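Local coordinates for DNA repair protein RecN (Deinococcus radiodurans, PDB 4ABY), which probably takes part in recombinational repair of damaged DNA as an SMC-like ATPase, its nucleotide-binding head being the part present here, at residues I93-K98 / D374-S379; R148-W153 / A314-V319; E239-S244 / M259-S264. One frame throughout, in Å; residues are numbered along the deposited sequence.

Contact 1: residues I93-K98 / D374-S379; sequences IRSGEK and DGRTVS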
loop_
_atom_site.group_PDB
_atom_site.type_symbol
_atom_site.label_atom_id
_atom_site.label_comp_id
_atom_site.label_asym_id
_atom_site.label_seq_id
_atom_site.Cartn_x
_atom_site.Cartn_y
_atom_site.Cartn_z
ATOM N N ILE A 93 -4.572 14.865 -17.189
ATOM C CA ILE A 93 -3.860 15.490 -18.302
ATOM C C ILE A 93 -3.795 17.006 -18.107
ATOM O O ILE A 93 -4.809 17.644 -17.821
ATOM C CB ILE A 93 -4.513 15.174 -19.665
ATOM C CG1 ILE A 93 -4.812 13.679 -19.793
ATOM C CG2 ILE A 93 -3.619 15.631 -20.804
ATOM C CD1 ILE A 93 -5.429 13.294 -21.116
ATOM N N ARG A 94 -2.602 17.573 -18.258
ATOM C CA ARG A 94 -2.393 19.001 -18.048
ATOM C C ARG A 94 -3.456 19.842 -18.749
ATOM O O ARG A 94 -3.978 19.452 -19.790
ATOM C CB ARG A 94 -0.995 19.415 -18.512
ATOM C CG ARG A 94 -0.633 20.837 -18.146
ATOM C CD ARG A 94 0.807 21.147 -18.472
ATOM N NE ARG A 94 1.108 22.561 -18.283
ATOM C CZ ARG A 94 1.225 23.144 -17.097
ATOM N NH1 ARG A 94 1.056 22.433 -15.992
ATOM N NH2 ARG A 94 1.501 24.434 -17.014
ATOM N N SER A 95 -3.768 20.997 -18.169
ATOM C CA SER A 95 -4.874 21.838 -18.622
ATOM C C SER A 95 -4.934 22.046 -20.134
ATOM O O SER A 95 -5.926 21.686 -20.773
ATOM C CB SER A 95 -4.845 23.190 -17.917
ATOM O OG SER A 95 -5.881 24.025 -18.401
ATOM N N GLY A 96 -3.889 22.633 -20.708
ATOM C CA GLY A 96 -3.898 22.924 -22.131
ATOM C C GLY A 96 -3.063 21.978 -22.974
ATOM O O GLY A 96 -2.436 22.395 -23.948
ATOM N N GLU A 97 -3.047 20.701 -22.607
ATOM C CA GLU A 97 -2.228 19.730 -23.324
ATOM C C GLU A 97 -3.059 18.600 -23.920
ATOM O O GLU A 97 -4.191 18.359 -23.503
ATOM C CB GLU A 97 -1.121 19.172 -22.424
ATOM C CG GLU A 97 -0.133 20.220 -21.917
ATOM C CD GLU A 97 0.748 20.797 -23.014
ATOM O OE1 GLU A 97 1.067 20.065 -23.977
ATOM O OE2 GLU A 97 1.132 21.983 -22.902
ATOM N N LYS A 98 -2.485 17.914 -24.903
ATOM C CA LYS A 98 -3.209 16.905 -25.664
ATOM C C LYS A 98 -3.031 15.515 -25.071
ATOM O O LYS A 98 -3.909 14.665 -25.204
ATOM C CB LYS A 98 -2.762 16.915 -27.130
ATOM C CG LYS A 98 -1.245 16.963 -27.316
ATOM C CD LYS A 98 -0.831 16.782 -28.777
ATOM C CE LYS A 98 0.644 17.104 -28.979
ATOM N NZ LYS A 98 0.940 18.539 -28.708
ATOM N N ASP A 374 6.447 29.759 -19.219
ATOM C CA ASP A 374 5.462 30.154 -20.217
ATOM C C ASP A 374 4.250 30.794 -19.541
ATOM O O ASP A 374 3.102 30.495 -19.871
ATOM C CB ASP A 374 5.035 28.956 -21.069
ATOM C CG ASP A 374 3.964 29.312 -22.087
ATOM O OD1 ASP A 374 4.010 30.442 -22.619
ATOM O OD2 ASP A 374 3.077 28.468 -22.354
ATOM N N GLY A 375 4.514 31.672 -18.579
ATOM C CA GLY A 375 3.459 32.430 -17.933
ATOM C C GLY A 375 2.568 31.594 -17.044
ATOM O O GLY A 375 1.605 32.103 -16.473
ATOM N N ARG A 376 2.893 30.310 -16.927
ATOM C CA ARG A 376 2.146 29.399 -16.068
ATOM C C ARG A 376 3.005 28.893 -14.917
ATOM O O ARG A 376 4.154 28.504 -15.119
ATOM C CB ARG A 376 1.625 28.220 -16.879
ATOM C CG ARG A 376 0.459 28.566 -17.776
ATOM C CD ARG A 376 -0.696 27.630 -17.515
ATOM N NE ARG A 376 -0.726 26.517 -18.451
ATOM C CZ ARG A 376 -1.484 25.439 -18.291
ATOM N NH1 ARG A 376 -2.260 25.324 -17.216
ATOM N NH2 ARG A 376 -1.461 24.473 -19.198
ATOM N N THR A 377 2.454 28.898 -13.708
ATOM C CA THR A 377 3.203 28.407 -12.557
ATOM C C THR A 377 3.150 26.882 -12.493
ATOM O O THR A 377 2.102 26.292 -12.206
ATOM C CB THR A 377 2.688 29.003 -11.243
ATOM O OG1 THR A 377 1.345 28.567 -11.020
ATOM C CG2 THR A 377 2.713 30.524 -11.302
ATOM N N VAL A 378 4.289 26.254 -12.767
ATOM C CA VAL A 378 4.381 24.799 -12.809
ATOM C C VAL A 378 5.149 24.243 -11.612
ATOM O O VAL A 378 5.709 25.001 -10.821
ATOM C CB VAL A 378 5.037 24.328 -14.113
ATOM C CG1 VAL A 378 4.208 24.778 -15.301
ATOM C CG2 VAL A 378 6.452 24.868 -14.222
ATOM N N SER A 379 5.165 22.920 -11.488
ATOM C CA SER A 379 5.800 22.261 -10.351
ATOM C C SER A 379 7.219 21.810 -10.653
ATOM O O SER A 379 7.538 21.397 -11.768
ATOM C CB SER A 379 4.965 21.073 -9.864
ATOM O OG SER A 379 3.841 21.510 -9.115
#
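Arg94 NH2 lies 3.3 Å above the plane of the Arg376 guanidinium, over its centre, while Arg376 NE and Val378 CG1 approach it as well. In this ABC-type ATPase head the contact joins two sheets, because Arg94 belongs to the loop that leads into strand 99-105 of the antiparallel sheet and Val378 to the outermost strand 376-383 of the mixed one. The two arginines come tip to tip with their planes 34° apart, and NE of Arg94 lies 3.3 Å from NH2 of Arg376. Both are donors, so no hydrogen bond joins them, and the like charges probably depend on surrounding acceptors for compensation. One acceptor is the carbonyl of Ala49, weakly bonded to Arg94 NH1. Arg94 arrives with an extended chain, its CG anti to the backbone N (chi1 -172°), whereas the Arg376 chain bends at chi2 and chi3. Val378 crosses the Arg94 side chain at about a right angle and puts CG1 3.2 Å from Arg94 NH2. Farther along the loop, Ser95 CB meets the edge of the Arg376 guanidinium, 3.4 Å from its NH1.

Contact 2: residues R148-W153 / A314-V319; sequences RLTIHW and ADTPSV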
loop_
_atom_site.group_PDB
_atom_site.type_symbol
_atom_site.label_atom_id
_atom_site.label_comp_id
_atom_site.label_asym_id
_atom_site.label_seq_id
_atom_site.Cartn_x
_atom_site.Cartn_y
_atom_site.Cartn_z
ATOM N N ARG A 148 5.749 -4.484 -7.983
ATOM C CA ARG A 148 6.753 -3.451 -7.755
ATOM C C ARG A 148 6.234 -2.339 -6.844
ATOM O O ARG A 148 6.940 -1.877 -5.946
ATOM C CB ARG A 148 7.202 -2.840 -9.087
ATOM C CG ARG A 148 7.745 -3.825 -10.115
ATOM C CD ARG A 148 8.968 -4.567 -9.607
ATOM N NE ARG A 148 9.749 -5.161 -10.691
ATOM C CZ ARG A 148 9.423 -6.284 -11.331
ATOM N NH1 ARG A 148 8.314 -6.942 -11.009
ATOM N NH2 ARG A 148 10.203 -6.748 -12.301
ATOM N N LEU A 149 5.000 -1.912 -7.092
ATOM C CA LEU A 149 4.405 -0.787 -6.382
ATOM C C LEU A 149 3.237 -1.188 -5.498
ATOM O O LEU A 149 2.492 -2.113 -5.806
ATOM C CB LEU A 149 3.916 0.265 -7.374
ATOM C CG LEU A 149 4.851 1.420 -7.717
ATOM C CD1 LEU A 149 4.139 2.388 -8.643
ATOM C CD2 LEU A 149 5.299 2.128 -6.451
ATOM N N THR A 150 3.075 -0.465 -4.399
ATOM C CA THR A 150 1.894 -0.575 -3.559
ATOM C C THR A 150 1.506 0.827 -3.126
ATOM O O THR A 150 2.249 1.470 -2.395
ATOM C CB THR A 150 2.172 -1.394 -2.299
ATOM O OG1 THR A 150 2.432 -2.755 -2.653
ATOM C CG2 THR A 150 0.978 -1.343 -1.378
ATOM N N ILE A 151 0.367 1.319 -3.590
ATOM C CA ILE A 151 -0.115 2.613 -3.129
ATOM C C ILE A 151 -1.243 2.410 -2.132
ATOM O O ILE A 151 -2.231 1.749 -2.443
ATOM C CB ILE A 151 -0.622 3.489 -4.276
ATOM C CG1 ILE A 151 0.545 4.011 -5.110
ATOM C CG2 ILE A 151 -1.425 4.653 -3.732
ATOM C CD1 ILE A 151 0.955 3.096 -6.220
ATOM N N HIS A 152 -1.104 2.976 -0.938
ATOM C CA HIS A 152 -2.088 2.718 0.107
ATOM C C HIS A 152 -3.162 3.775 0.269
ATOM O O HIS A 152 -2.939 4.964 0.047
ATOM C CB HIS A 152 -1.435 2.395 1.447
ATOM C CG HIS A 152 -0.931 0.991 1.539
ATOM N ND1 HIS A 152 -1.722 -0.102 1.267
ATOM C CD2 HIS A 152 0.287 0.501 1.868
ATOM C CE1 HIS A 152 -1.014 -1.205 1.426
ATOM N NE2 HIS A 152 0.209 -0.867 1.791
ATOM N N TRP A 153 -4.321 3.289 0.710
ATOM C CA TRP A 153 -5.581 4.005 0.647
ATOM C C TRP A 153 -6.086 3.816 -0.783
ATOM O O TRP A 153 -6.962 2.989 -1.011
ATOM C CB TRP A 153 -5.405 5.455 1.130
ATOM C CG TRP A 153 -6.409 6.528 0.734
ATOM C CD1 TRP A 153 -6.291 7.861 1.012
ATOM C CD2 TRP A 153 -7.633 6.385 -0.005
ATOM N NE1 TRP A 153 -7.352 8.553 0.496
ATOM C CE2 TRP A 153 -8.192 7.674 -0.134
ATOM C CE3 TRP A 153 -8.312 5.305 -0.569
ATOM C CZ2 TRP A 153 -9.390 7.907 -0.800
ATOM C CZ3 TRP A 153 -9.497 5.539 -1.234
ATOM C CH2 TRP A 153 -10.027 6.830 -1.341
ATOM N N ALA A 314 6.107 -5.712 4.054
ATOM C CA ALA A 314 5.546 -5.319 2.767
ATOM C C ALA A 314 5.878 -6.381 1.725
ATOM O O ALA A 314 6.852 -7.119 1.874
ATOM C CB ALA A 314 6.092 -3.968 2.339
ATOM N N ASP A 315 5.068 -6.458 0.674
ATOM C CA ASP A 315 5.253 -7.475 -0.359
ATOM C C ASP A 315 5.794 -6.902 -1.666
ATOM O O ASP A 315 5.853 -7.597 -2.680
ATOM C CB ASP A 315 3.956 -8.261 -0.604
ATOM C CG ASP A 315 2.747 -7.359 -0.826
ATOM O OD1 ASP A 315 2.675 -6.274 -0.207
ATOM O OD2 ASP A 315 1.854 -7.745 -1.614
ATOM N N THR A 316 6.199 -5.638 -1.628
ATOM C CA THR A 316 6.756 -4.968 -2.794
ATOM C C THR A 316 7.919 -4.071 -2.384
ATOM O O THR A 316 7.944 -3.554 -1.271
ATOM C CB THR A 316 5.697 -4.114 -3.508
ATOM O OG1 THR A 316 5.214 -3.102 -2.612
ATOM C CG2 THR A 316 4.533 -4.977 -3.971
ATOM N N PRO A 317 8.888 -3.879 -3.291
ATOM C CA PRO A 317 10.079 -3.066 -3.016
ATOM C C PRO A 317 9.739 -1.620 -2.682
ATOM O O PRO A 317 10.479 -0.980 -1.935
ATOM C CB PRO A 317 10.863 -3.128 -4.338
ATOM C CG PRO A 317 9.886 -3.591 -5.361
ATOM C CD PRO A 317 8.931 -4.480 -4.634
ATOM N N SER A 318 8.640 -1.115 -3.240
ATOM C CA SER A 318 8.228 0.272 -3.033
ATOM C C SER A 318 6.796 0.335 -2.539
ATOM O O SER A 318 5.938 -0.405 -3.013
ATOM C CB SER A 318 8.351 1.068 -4.330
ATOM O OG SER A 318 9.678 1.034 -4.824
ATOM N N VAL A 319 6.549 1.218 -1.574
ATOM C CA VAL A 319 5.216 1.412 -1.008
ATOM C C VAL A 319 4.880 2.900 -0.893
ATOM O O VAL A 319 5.756 3.722 -0.629
ATOM C CB VAL A 319 5.091 0.757 0.380
ATOM C CG1 VAL A 319 3.665 0.881 0.897
ATOM C CG2 VAL A 319 5.519 -0.701 0.319
#
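Thr150 meets Thr316 and Val319 with different branches of one side chain. Its CB lies 3.5 Å from Thr316 OG1. One branch continues to OG1, which sits 2.8 Å from Thr316 OG1 and also touches the methyl CG2 of the same threonine. The other ends at CG2, placed anti to the backbone N; this methyl lies side by side with Val319, pointing the same way, 4.2 Å from its CG1. Within its own strand the same CG2 sits above one face of the His152 ring, offset toward the rim, and CD2 of that ring comes within 3.5 Å of Val319 CG1.

These side chains accompany the parallel pairing of strand 149-152, at the border of the mixed sheet, with strand 318-321. The sequence around the latter marks it as the Walker B strand of an ABC-type ATPase. Ser318 N donates to Arg148 O at 3.3 Å, and the bond from Thr150 N to Ser318 O is weak. Ser318 O has a second donor in the hydroxyl of Thr316, 2.8 Å from OG1 to O, which comes from above the carbonyl plane. Pro317 packs its CG and CD against Arg148 O, and Leu149 CD2 meets Ser318 CB.

Outside partners hold the polar ends: Ser156 bonds to His152 ND1, and Gln348 to Ser318 OG. The His152 ring also meets that of Phe321. The Thr316 hydroxyl spends its proton on Ser318 O in its own segment, so where Thr150 OG1 approaches it can serve as an acceptor, while Thr150 CG2, Val319 CG1 and the His152 ring touch one another as the apolar part of the contact.

Contact 3: residues E239-S244 / M259-S264; sequences EPLVDS and MEFALS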
loop_
_atom_site.group_PDB
_atom_site.type_symbol
_atom_site.label_atom_id
_atom_site.label_comp_id
_atom_site.label_asym_id
_atom_site.label_seq_id
_atom_site.Cartn_x
_atom_site.Cartn_y
_atom_site.Cartn_z
ATOM N N GLU A 239 -5.914 -14.282 17.602
ATOM C CA GLU A 239 -5.762 -13.350 18.716
ATOM C C GLU A 239 -4.342 -12.782 18.834
ATOM O O GLU A 239 -4.164 -11.568 18.867
ATOM C CB GLU A 239 -6.189 -14.011 20.028
ATOM C CG GLU A 239 -7.628 -14.520 20.030
ATOM C CD GLU A 239 -8.603 -13.526 20.636
ATOM O OE1 GLU A 239 -8.155 -12.645 21.403
ATOM O OE2 GLU A 239 -9.819 -13.635 20.355
ATOM N N PRO A 240 -3.324 -13.657 18.900
ATOM C CA PRO A 240 -1.948 -13.164 19.022
ATOM C C PRO A 240 -1.577 -12.244 17.872
ATOM O O PRO A 240 -0.833 -11.288 18.073
ATOM C CB PRO A 240 -1.111 -14.444 18.947
ATOM C CG PRO A 240 -2.022 -15.516 19.390
ATOM C CD PRO A 240 -3.376 -15.127 18.881
ATOM N N LEU A 241 -2.089 -12.540 16.682
ATOM C CA LEU A 241 -1.790 -11.752 15.491
ATOM C C LEU A 241 -2.498 -10.406 15.537
ATOM O O LEU A 241 -1.907 -9.376 15.228
ATOM C CB LEU A 241 -2.194 -12.517 14.227
ATOM C CG LEU A 241 -2.086 -11.777 12.894
ATOM C CD1 LEU A 241 -0.658 -11.363 12.636
ATOM C CD2 LEU A 241 -2.604 -12.634 11.755
ATOM N N VAL A 242 -3.768 -10.423 15.920
ATOM C CA VAL A 242 -4.539 -9.194 16.059
ATOM C C VAL A 242 -3.935 -8.308 17.143
ATOM O O VAL A 242 -3.977 -7.080 17.056
ATOM C CB VAL A 242 -6.011 -9.490 16.400
ATOM C CG1 VAL A 242 -6.662 -8.287 17.060
ATOM C CG2 VAL A 242 -6.768 -9.899 15.152
ATOM N N ASP A 243 -3.367 -8.944 18.161
ATOM C CA ASP A 243 -2.782 -8.228 19.285
ATOM C C ASP A 243 -1.522 -7.479 18.890
ATOM O O ASP A 243 -1.256 -6.387 19.393
ATOM C CB ASP A 243 -2.477 -9.195 20.429
ATOM C CG ASP A 243 -3.670 -9.410 21.339
ATOM O OD1 ASP A 243 -4.678 -8.683 21.179
ATOM O OD2 ASP A 243 -3.594 -10.300 22.218
ATOM N N SER A 244 -0.751 -8.070 17.984
ATOM C CA SER A 244 0.514 -7.486 17.568
ATOM C C SER A 244 0.275 -6.288 16.663
ATOM O O SER A 244 1.054 -5.334 16.667
ATOM C CB SER A 244 1.375 -8.523 16.855
ATOM O OG SER A 244 0.847 -8.803 15.576
HETATM N N MSE A 259 -10.062 -4.758 16.547
HETATM C CA MSE A 259 -9.779 -5.533 15.347
HETATM C C MSE A 259 -9.936 -7.022 15.619
HETATM O O MSE A 259 -9.644 -7.492 16.716
HETATM C CB MSE A 259 -8.364 -5.236 14.847
HETATM C CG MSE A 259 -7.870 -6.178 13.761
HETATM SE SE MSE A 259 -6.117 -5.685 13.051
HETATM C CE MSE A 259 -6.607 -4.072 12.075
ATOM N N GLU A 260 -10.406 -7.760 14.620
ATOM C CA GLU A 260 -10.528 -9.204 14.749
ATOM C C GLU A 260 -10.547 -9.888 13.386
ATOM O O GLU A 260 -10.945 -9.289 12.386
ATOM C CB GLU A 260 -11.802 -9.563 15.512
ATOM C CG GLU A 260 -13.059 -9.503 14.661
ATOM C CD GLU A 260 -14.304 -9.874 15.439
ATOM O OE1 GLU A 260 -14.211 -9.967 16.683
ATOM O OE2 GLU A 260 -15.367 -10.069 14.807
ATOM N N PHE A 261 -10.106 -11.142 13.352
ATOM C CA PHE A 261 -10.292 -11.978 12.174
ATOM C C PHE A 261 -11.549 -12.814 12.342
ATOM O O PHE A 261 -11.708 -13.510 13.340
ATOM C CB PHE A 261 -9.089 -12.891 11.952
ATOM C CG PHE A 261 -7.932 -12.209 11.294
ATOM C CD1 PHE A 261 -7.940 -11.969 9.934
ATOM C CD2 PHE A 261 -6.835 -11.808 12.032
ATOM C CE1 PHE A 261 -6.878 -11.338 9.324
ATOM C CE2 PHE A 261 -5.767 -11.180 11.427
ATOM C CZ PHE A 261 -5.789 -10.943 10.072
ATOM N N ALA A 262 -12.445 -12.737 11.366
ATOM C CA ALA A 262 -13.684 -13.500 11.417
ATOM C C ALA A 262 -13.669 -14.626 10.394
ATOM O O ALA A 262 -13.354 -14.409 9.219
ATOM C CB ALA A 262 -14.877 -12.592 11.184
ATOM N N LEU A 263 -14.002 -15.830 10.847
ATOM C CA LEU A 263 -14.157 -16.957 9.943
ATOM C C LEU A 263 -15.615 -17.075 9.536
ATOM O O LEU A 263 -16.512 -17.054 10.378
ATOM C CB LEU A 263 -13.690 -18.253 10.599
ATOM C CG LEU A 263 -12.314 -18.191 11.254
ATOM C CD1 LEU A 263 -11.855 -19.579 11.646
ATOM C CD2 LEU A 263 -11.314 -17.545 10.320
ATOM N N SER A 264 -15.846 -17.192 8.237
ATOM C CA SER A 264 -17.190 -17.340 7.711
ATOM C C SER A 264 -17.312 -18.729 7.091
ATOM O O SER A 264 -16.561 -19.071 6.179
ATOM C CB SER A 264 -17.454 -16.248 6.672
ATOM O OG SER A 264 -18.805 -16.241 6.253
#
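The ring of Phe261 is approached obliquely by two side chains of helix 239-244, neither of which lies squarely on a face or at an edge. Leu241 brings CD2 to 3.5 Å from Phe261 CE2, crossing the aromatic side chain at a slant, and Val242 brings CG2 to 3.7 Å from Phe261 CD2. The Phe261 and Val242 side chains pass alongside one another, pointing opposite ways, and the consecutive helix residues thus share neighbouring carbons of the ring. Leu169 and Leu170 of helix 163-171 touch the ring too.

Val242 is the hub of the contact. Its CG1 is anti to the backbone N (chi1 158°) and reaches the Met259 carbonyl oxygen and, at 4.1 Å, Met259 CG. Its CG2 meets Glu260 CA at 3.8 Å besides the ring. An alanine here would probably open a gap between helix and strand, leaving Phe261 CD2 and Met259 CG without the methyls that now touch them.

The motif is helix-on-strand packing: segment 239-244, in the last third of helix 214-249, runs roughly antiparallel to segment 259-264, the short axes 8.2 Å apart at 148°. Strand 258-266 pairs with 276-282 in an antiparallel hairpin, and the long helix probably belongs to the base of the coiled coil, as in SMC-like proteins.

Met259, present as selenomethionine, sets its CB toward the helix; its chain is straight to SE and turns only at CE (chi3 -70°). Its side chain also touches Leu245 and Ile249 of the same helix and Val304 of helix 298-312. Glu260 turns its CB away from the helix, and its OE2 forms a salt bridge with Arg280. On the helix itself, Ser244 OG donates to Leu241 O at 2.8 Å.

Overall arrangement
All three contacts lie in the ATPase head and illustrate how distant parts of one chain meet within a single head. Contacts 1 and 2 reach the two outermost strands of the same mixed sheet, their centres 30 Å apart. The predicted ATP-binding loop is at moderate distance from both: the Val378 side chain of contact 1 is about 9 Å from that of Ala71, and the His152 side chain of contact 2 about 12 Å from that of Lys73. Contact 3 is away from this site, 23 Å from contact 2 and 49 Å from contact 1 between centres. Helix 298-312 links contacts 2 and 3, touching His152 in one and Leu241 and Met259 in the other.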